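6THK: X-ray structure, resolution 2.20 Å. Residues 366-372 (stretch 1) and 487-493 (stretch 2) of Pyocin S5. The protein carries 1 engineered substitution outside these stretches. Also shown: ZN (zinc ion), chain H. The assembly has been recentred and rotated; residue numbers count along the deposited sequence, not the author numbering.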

# COMPACT_ATOMS: atom_id res chain seq x y z
N LYS A 366 -59.16 -37.12 -9.83
CA LYS A 366 -59.43 -38.56 -9.67
C LYS A 366 -59.46 -38.98 -8.20
O LYS A 366 -60.40 -39.67 -7.81
CB LYS A 366 -58.45 -39.41 -10.48
N SER A 367 -58.46 -38.54 -7.38
CA SER A 367 -58.38 -38.86 -5.95
C SER A 367 -59.52 -38.21 -5.18
O SER A 367 -60.17 -38.87 -4.38
CB SER A 367 -57.05 -38.39 -5.35
OG SER A 367 -55.93 -39.02 -5.93
N PHE A 368 -59.77 -36.90 -5.44
CA PHE A 368 -60.81 -36.11 -4.78
C PHE A 368 -62.23 -36.53 -5.14
O PHE A 368 -63.10 -36.47 -4.28
CB PHE A 368 -60.60 -34.61 -5.03
CG PHE A 368 -61.42 -33.70 -4.14
CD1 PHE A 368 -61.04 -33.45 -2.83
CD2 PHE A 368 -62.57 -33.09 -4.63
CE1 PHE A 368 -61.80 -32.61 -2.01
CE2 PHE A 368 -63.34 -32.26 -3.80
CZ PHE A 368 -62.94 -32.01 -2.50
N GLU A 369 -62.47 -36.93 -6.42
CA GLU A 369 -63.78 -37.39 -6.90
C GLU A 369 -64.20 -38.68 -6.21
O GLU A 369 -65.39 -38.85 -5.93
CB GLU A 369 -63.81 -37.57 -8.42
N LYS A 370 -63.23 -39.58 -5.94
CA LYS A 370 -63.37 -40.86 -5.23
C LYS A 370 -64.01 -40.67 -3.82
O LYS A 370 -64.99 -41.34 -3.50
CB LYS A 370 -62.00 -41.57 -5.15
CG LYS A 370 -61.93 -42.71 -4.15
CD LYS A 370 -60.50 -43.10 -3.88
CE LYS A 370 -60.37 -44.57 -3.65
NZ LYS A 370 -59.03 -45.06 -4.08
N HIS A 371 -63.46 -39.73 -3.01
CA HIS A 371 -63.93 -39.42 -1.63
C HIS A 371 -64.95 -38.26 -1.52
O HIS A 371 -65.47 -37.98 -0.43
CB HIS A 371 -62.72 -39.15 -0.71
CG HIS A 371 -61.93 -40.38 -0.37
ND1 HIS A 371 -62.40 -41.31 0.56
CD2 HIS A 371 -60.75 -40.81 -0.86
CE1 HIS A 371 -61.49 -42.25 0.61
NE2 HIS A 371 -60.48 -42.01 -0.22
N LYS A 372 -65.27 -37.63 -2.66
CA LYS A 372 -66.16 -36.47 -2.76
C LYS A 372 -67.62 -36.64 -2.33
O LYS A 372 -68.12 -35.72 -1.68
CB LYS A 372 -66.19 -35.93 -4.20
CG LYS A 372 -66.31 -34.41 -4.28
CD LYS A 372 -66.63 -33.92 -5.71
CE LYS A 372 -65.67 -34.41 -6.77
NZ LYS A 372 -65.40 -33.40 -7.83
N LEU A 487 -52.74 -38.28 2.50
CA LEU A 487 -52.92 -36.97 3.12
C LEU A 487 -54.35 -36.46 2.91
O LEU A 487 -54.90 -35.83 3.80
CB LEU A 487 -51.88 -35.94 2.67
CG LEU A 487 -50.47 -36.13 3.19
CD1 LEU A 487 -49.55 -35.10 2.59
CD2 LEU A 487 -50.42 -36.04 4.71
N LEU A 488 -54.95 -36.80 1.74
CA LEU A 488 -56.34 -36.48 1.40
C LEU A 488 -57.28 -37.25 2.33
O LEU A 488 -58.15 -36.62 2.93
CB LEU A 488 -56.66 -36.80 -0.07
CG LEU A 488 -58.15 -36.82 -0.46
CD1 LEU A 488 -58.79 -35.44 -0.28
CD2 LEU A 488 -58.33 -37.30 -1.87
N GLU A 489 -57.10 -38.58 2.45
CA GLU A 489 -57.87 -39.46 3.32
C GLU A 489 -57.91 -38.98 4.77
O GLU A 489 -58.98 -38.89 5.35
CB GLU A 489 -57.31 -40.89 3.25
CG GLU A 489 -58.06 -41.73 2.24
CD GLU A 489 -57.23 -42.73 1.47
OE1 GLU A 489 -57.62 -43.08 0.33
OE2 GLU A 489 -56.17 -43.16 1.98
N LYS A 490 -56.73 -38.65 5.33
CA LYS A 490 -56.58 -38.14 6.69
C LYS A 490 -57.34 -36.83 6.90
O LYS A 490 -58.01 -36.67 7.92
CB LYS A 490 -55.10 -37.96 7.05
CG LYS A 490 -54.40 -39.26 7.42
CD LYS A 490 -52.88 -39.11 7.45
CE LYS A 490 -52.22 -40.39 7.88
NZ LYS A 490 -50.76 -40.34 7.64
N ALA A 491 -57.24 -35.89 5.94
CA ALA A 491 -57.88 -34.58 6.05
C ALA A 491 -59.36 -34.73 5.84
O ALA A 491 -60.14 -34.12 6.57
CB ALA A 491 -57.28 -33.60 5.05
N ASN A 492 -59.76 -35.60 4.89
CA ASN A 492 -61.15 -35.93 4.60
C ASN A 492 -61.84 -36.49 5.86
O ASN A 492 -62.97 -36.11 6.13
CB ASN A 492 -61.24 -36.88 3.40
CG ASN A 492 -62.62 -37.39 3.09
OD1 ASN A 492 -62.92 -38.59 3.22
ND2 ASN A 492 -63.51 -36.50 2.67
N ASN A 493 -61.13 -37.33 6.66
CA ASN A 493 -61.64 -37.88 7.92
C ASN A 493 -61.89 -36.75 8.90
O ASN A 493 -62.98 -36.68 9.45
CB ASN A 493 -60.68 -38.89 8.52
CG ASN A 493 -60.51 -40.17 7.74
OD1 ASN A 493 -59.54 -40.91 7.95
ND2 ASN A 493 -61.44 -40.49 6.82
ZN ZN H . -58.64 -42.13 -1.50

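How do the two helices lie against each other before any side chain is considered? Their N-to-C directions differ by 33° and their axes come no closer than 10.7 Å, so they run roughly alongside one another with room for side chains between them. Phe368 sits level with Leu488 and His371 with Asn492, the paired CA atoms being 7.6 and 7.7 Å apart. The register thus advances by three residues on one helix and four on the other, about one turn on each. Lys366 takes no part; its side chain is not modelled beyond CB.

What do Ser367 and Phe368 offer to the second helix? Mainly a seat for Leu488, whose CA-to-CB bond points toward stretch 1. Its CD2 lies 3.5 Å from the backbone O of Ser367 and 3.9 Å from Ser367 CB, and it is also 3.9 Å from the backbone N of Phe368. These are packing contacts, since a methyl group offers nothing to the polar backbone atoms beyond close fit. The other methyl, Leu488 CD1, lies 3.9 Å from Phe368 CD1, near the plane of the ring and at its edge.

Why do the next two residues, Glu369 and Lys370, add so little? The CA-to-CB bond of Glu369 points away from the other helix, and its side chain is modelled only to CB. Lys370 starts sideways and its end comes nearer, yet Lys370 NZ stops 5.0 Å from Glu489 OE1.

What draws His371 and Glu489 together? A zinc ion does: it is bound by His371 NE2 at 2.2 Å and by Glu489 OE1 at 2.3 Å, with one further ligand atom from elsewhere in the structure. His371 NE2 and Glu489 OE1 are consequently 3.1 Å apart, but they do not form a hydrogen bond; both direct themselves at the metal. The zinc lies almost in the plane of the imidazole, as suits NE2 binding through its in-plane lone pair; Glu489 OE1 is at the ring edge.

Does anything else hold the histidine ring? Its CD2 is 4.4 Å from Leu488 CD2, a looser contact that carries the leucine packing up to the metal site. On the next turn of stretch 2, Asn492 OD1 approaches His371 ND1 to 3.8 Å, close enough to pack but without a hydrogen bond. The CA-to-CB bond of Lys372 points away, and it makes no contact with stretch 2.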